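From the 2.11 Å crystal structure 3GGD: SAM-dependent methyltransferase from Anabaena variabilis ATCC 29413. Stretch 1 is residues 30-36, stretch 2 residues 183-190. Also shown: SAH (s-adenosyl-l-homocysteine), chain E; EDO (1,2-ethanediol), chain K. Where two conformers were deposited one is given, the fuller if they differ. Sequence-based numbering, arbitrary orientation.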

# COMPACT_ATOMS: atom_id res chain seq x y z
N SER A 30 -4.29 -16.00 -12.76
CA SER A 30 -3.43 -15.06 -13.44
C SER A 30 -4.21 -13.86 -14.03
O SER A 30 -4.04 -13.50 -15.18
N THR A 31 -5.00 -13.19 -13.19
CA THR A 31 -5.79 -12.09 -13.65
C THR A 31 -5.01 -10.78 -13.35
O THR A 31 -4.08 -10.77 -12.56
N PRO A 32 -5.39 -9.68 -14.03
CA PRO A 32 -4.70 -8.40 -13.89
C PRO A 32 -4.86 -7.79 -12.52
O PRO A 32 -5.87 -8.02 -11.85
N VAL A 33 -3.85 -7.01 -12.12
CA VAL A 33 -3.80 -6.42 -10.79
C VAL A 33 -3.74 -4.91 -10.99
O VAL A 33 -2.76 -4.35 -11.47
N LEU A 34 -4.84 -4.27 -10.64
CA LEU A 34 -5.07 -2.86 -10.95
C LEU A 34 -3.91 -1.92 -10.66
O LEU A 34 -3.60 -1.04 -11.46
N TRP A 35 -3.30 -2.07 -9.49
CA TRP A 35 -2.24 -1.14 -9.05
C TRP A 35 -0.82 -1.56 -9.45
O TRP A 35 0.14 -0.84 -9.15
N ASP A 36 -0.69 -2.68 -10.15
CA ASP A 36 0.63 -3.28 -10.35
C ASP A 36 1.33 -2.68 -11.59
O ASP A 36 1.60 -3.35 -12.58
N PRO A 183 -13.73 0.41 -14.14
CA PRO A 183 -12.66 -0.36 -14.77
C PRO A 183 -12.64 -1.86 -14.37
O PRO A 183 -12.75 -2.16 -13.18
N TYR A 184 -12.50 -2.75 -15.36
CA TYR A 184 -12.41 -4.21 -15.12
C TYR A 184 -11.52 -4.55 -13.96
O TYR A 184 -11.91 -5.30 -13.06
N GLU A 185 -10.31 -3.98 -13.96
CA GLU A 185 -9.34 -4.35 -12.95
C GLU A 185 -9.74 -3.90 -11.54
O GLU A 185 -9.29 -4.49 -10.56
N LEU A 186 -10.57 -2.87 -11.44
CA LEU A 186 -11.07 -2.43 -10.13
C LEU A 186 -12.20 -3.37 -9.72
O LEU A 186 -12.29 -3.78 -8.58
N LEU A 187 -13.06 -3.72 -10.66
CA LEU A 187 -14.12 -4.65 -10.36
C LEU A 187 -13.54 -5.97 -9.82
O LEU A 187 -14.13 -6.60 -8.91
N LEU A 188 -12.39 -6.38 -10.35
CA LEU A 188 -11.72 -7.60 -9.87
C LEU A 188 -11.41 -7.60 -8.38
O LEU A 188 -11.41 -8.67 -7.75
N VAL A 189 -11.11 -6.42 -7.82
CA VAL A 189 -10.83 -6.32 -6.38
C VAL A 189 -12.16 -6.23 -5.62
O VAL A 189 -12.35 -6.90 -4.61
N MSE A 190 -13.06 -5.39 -6.11
CA MSE A 190 -14.35 -5.14 -5.43
C MSE A 190 -15.23 -6.37 -5.34
O MSE A 190 -16.12 -6.47 -4.49

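Residues 30-36, which form no regular helix or strand, lie against the helix that begins at Tyr184, and the two segments bury 399 Å² between them, both sides summed. No direct hydrogen bond crosses the contact; it is built from apolar packing and one bridging water. Ser30, the first residue to leave helical geometry after a preceding helix, has positive phi and stays out of reach of the second stretch. Contact starts at Thr31, whose CA-to-CB bond points toward the helix. With chi1 in the p well, it makes a modest approach, CB of Thr31 lying 4.1 Å from CD1 of Leu188.

Pro32 also points toward the helix and touches three of its residues. Its ring, with C-gamma exo pucker, packs CD against CD1 of Leu188 at 3.7 Å, and the same Pro32 CD lies 4.2 Å from CE2 of Tyr184, while Pro32 CB rests 3.8 Å from CG of Glu185. Leu188 adopts the mt rotamer, which carries CD1 to both Thr31 and Pro32. Tyr184 (chi1 t) leaves its backbone sideways, yet its ring comes nearer to the proline.

Val33 (t) points away and is buried without touching the helix. Its carbonyl instead closes a type I turn, accepting a hydrogen bond from the backbone of Asp36 (N to O, 3.0 Å).

Leu34 is the residue of stretch 1 most covered by the helix, and its CA lies 4.9 Å from that of Glu185. In its tp rotamer, CD1 of Leu34 reaches CB of Glu185 at 3.8 Å and CD2 of Leu34 meets CD1 of Leu186, also tp, at 3.8 Å. Glu185 starts toward stretch 1, but its end leads away, so its aliphatic part lines the contact while OE1 finds a hydrogen bond elsewhere in the structure. A water joins the backbones here: it donates to Pro32 O and to Glu185 O, each at 2.8 Å, and accepts from Leu34 N at 3.0 Å, satisfying polar groups that do not meet directly.

Trp35 leaves sideways with chi1 p, but the end of its indole comes nearer, placing CZ3 of Trp35 3.7 Å from CG2 of Val189 (chi1 t). Over one face of the ring lies SD of S-adenosyl-L-homocysteine, and Trp35 CD1 is 3.3 Å from the ligand atom O. Asp36 (t) lies beyond the helix's reach; its OD2 accepts a 3.1 Å hydrogen bond from O2 of 1,2-ethanediol, probably derived from the crystallisation liquor.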

# COMPACT_ATOMS: atom_id res chain seq x y z
CB SER A 30 -2.62 -15.77 -14.55
OG SER A 30 -1.78 -16.76 -13.97
CB THR A 31 -7.19 -12.14 -12.98
OG1 THR A 31 -7.03 -12.36 -11.58
CG2 THR A 31 -8.04 -13.28 -13.51
CB PRO A 32 -5.36 -7.51 -14.94
CG PRO A 32 -6.14 -8.39 -15.79
CD PRO A 32 -6.48 -9.62 -15.01
CB VAL A 33 -2.58 -6.96 -10.00
CG1 VAL A 33 -2.44 -6.26 -8.64
CG2 VAL A 33 -2.69 -8.50 -9.85
CB LEU A 34 -6.31 -2.37 -10.15
CG LEU A 34 -6.68 -0.89 -10.20
CD1 LEU A 34 -7.18 -0.56 -11.60
CD2 LEU A 34 -7.73 -0.55 -9.10
CB TRP A 35 -2.27 -1.02 -7.53
CG TRP A 35 -2.25 -2.36 -6.89
CD1 TRP A 35 -1.16 -3.14 -6.63
CD2 TRP A 35 -3.39 -3.12 -6.49
NE1 TRP A 35 -1.56 -4.35 -6.07
CE2 TRP A 35 -2.93 -4.35 -5.98
CE3 TRP A 35 -4.76 -2.87 -6.51
CZ2 TRP A 35 -3.80 -5.33 -5.49
CZ3 TRP A 35 -5.62 -3.84 -6.02
CH2 TRP A 35 -5.13 -5.05 -5.53
CB ASP A 36 0.47 -4.81 -10.44
CG ASP A 36 1.79 -5.57 -10.32
OD1 ASP A 36 2.77 -5.02 -9.75
OD2 ASP A 36 1.82 -6.74 -10.75
CB PRO A 183 -11.40 0.30 -14.22
CG PRO A 183 -11.80 1.71 -14.00
CD PRO A 183 -13.22 1.62 -13.47
CB TYR A 184 -11.89 -4.99 -16.38
CG TYR A 184 -11.67 -6.54 -16.17
CD1 TYR A 184 -12.70 -7.32 -15.67
CD2 TYR A 184 -10.48 -7.20 -16.53
CE1 TYR A 184 -12.57 -8.74 -15.49
CE2 TYR A 184 -10.33 -8.63 -16.36
CZ TYR A 184 -11.38 -9.40 -15.81
OH TYR A 184 -11.34 -10.86 -15.59
CB GLU A 185 -7.94 -3.85 -13.33
CG GLU A 185 -7.45 -4.33 -14.73
CD GLU A 185 -7.87 -3.43 -15.90
OE1 GLU A 185 -8.78 -2.57 -15.76
OE2 GLU A 185 -7.25 -3.57 -16.97
CB LEU A 186 -11.57 -1.00 -10.18
CG LEU A 186 -12.22 -0.44 -8.88
CD1 LEU A 186 -11.27 -0.49 -7.66
CD2 LEU A 186 -12.75 0.97 -9.11
CB LEU A 187 -15.02 -4.85 -11.58
CG LEU A 187 -15.93 -3.66 -11.92
CD1 LEU A 187 -16.69 -3.89 -13.26
CD2 LEU A 187 -16.93 -3.35 -10.75
CB LEU A 188 -10.44 -7.92 -10.66
CG LEU A 188 -10.65 -8.41 -12.10
CD1 LEU A 188 -9.31 -8.61 -12.83
CD2 LEU A 188 -11.50 -9.68 -12.17
CB VAL A 189 -9.96 -5.07 -5.98
CG1 VAL A 189 -9.18 -5.34 -4.66
CG2 VAL A 189 -9.02 -4.65 -7.10
CB MSE A 190 -15.11 -4.03 -6.15
CG MSE A 190 -14.36 -2.67 -6.08
SE MSE A 190 -15.32 -1.30 -7.16
CE MSE A 190 -17.21 -1.54 -6.70
N SAH E . 2.07 -2.19 -2.01
CA SAH E . 1.67 -3.15 -3.07
CB SAH E . 0.23 -3.67 -2.93
CG SAH E . -0.93 -2.67 -2.86
SD SAH E . -2.55 -3.46 -2.78
C SAH E . 1.85 -2.55 -4.46
O SAH E . 1.95 -3.30 -5.46
OXT SAH E . 1.87 -1.33 -4.62
C5' SAH E . -2.84 -3.46 -1.03
C4' SAH E . -2.07 -4.60 -0.30
O4' SAH E . -2.33 -4.52 1.13
C3' SAH E . -2.45 -6.04 -0.68
O3' SAH E . -1.32 -6.82 -1.03
C2' SAH E . -3.07 -6.62 0.59
O2' SAH E . -3.00 -8.05 0.73
C1' SAH E . -2.37 -5.83 1.68
N9 SAH E . -3.07 -5.83 2.96
C8 SAH E . -4.41 -5.68 3.12
N7 SAH E . -4.73 -5.70 4.42
C5 SAH E . -3.56 -5.89 5.11
C6 SAH E . -3.22 -6.06 6.52
N6 SAH E . -4.25 -6.03 7.39
N1 SAH E . -1.95 -6.27 6.88
C2 SAH E . -0.96 -6.33 5.93
N3 SAH E . -1.23 -6.19 4.63
C4 SAH E . -2.48 -6.00 4.17
C1 EDO K . 4.31 -4.59 -13.94
O1 EDO K . 5.60 -4.33 -14.48
C2 EDO K . 4.57 -5.55 -12.81
O2 EDO K . 3.91 -6.80 -13.05
O HOH W 1 -7.10 -6.20 -10.09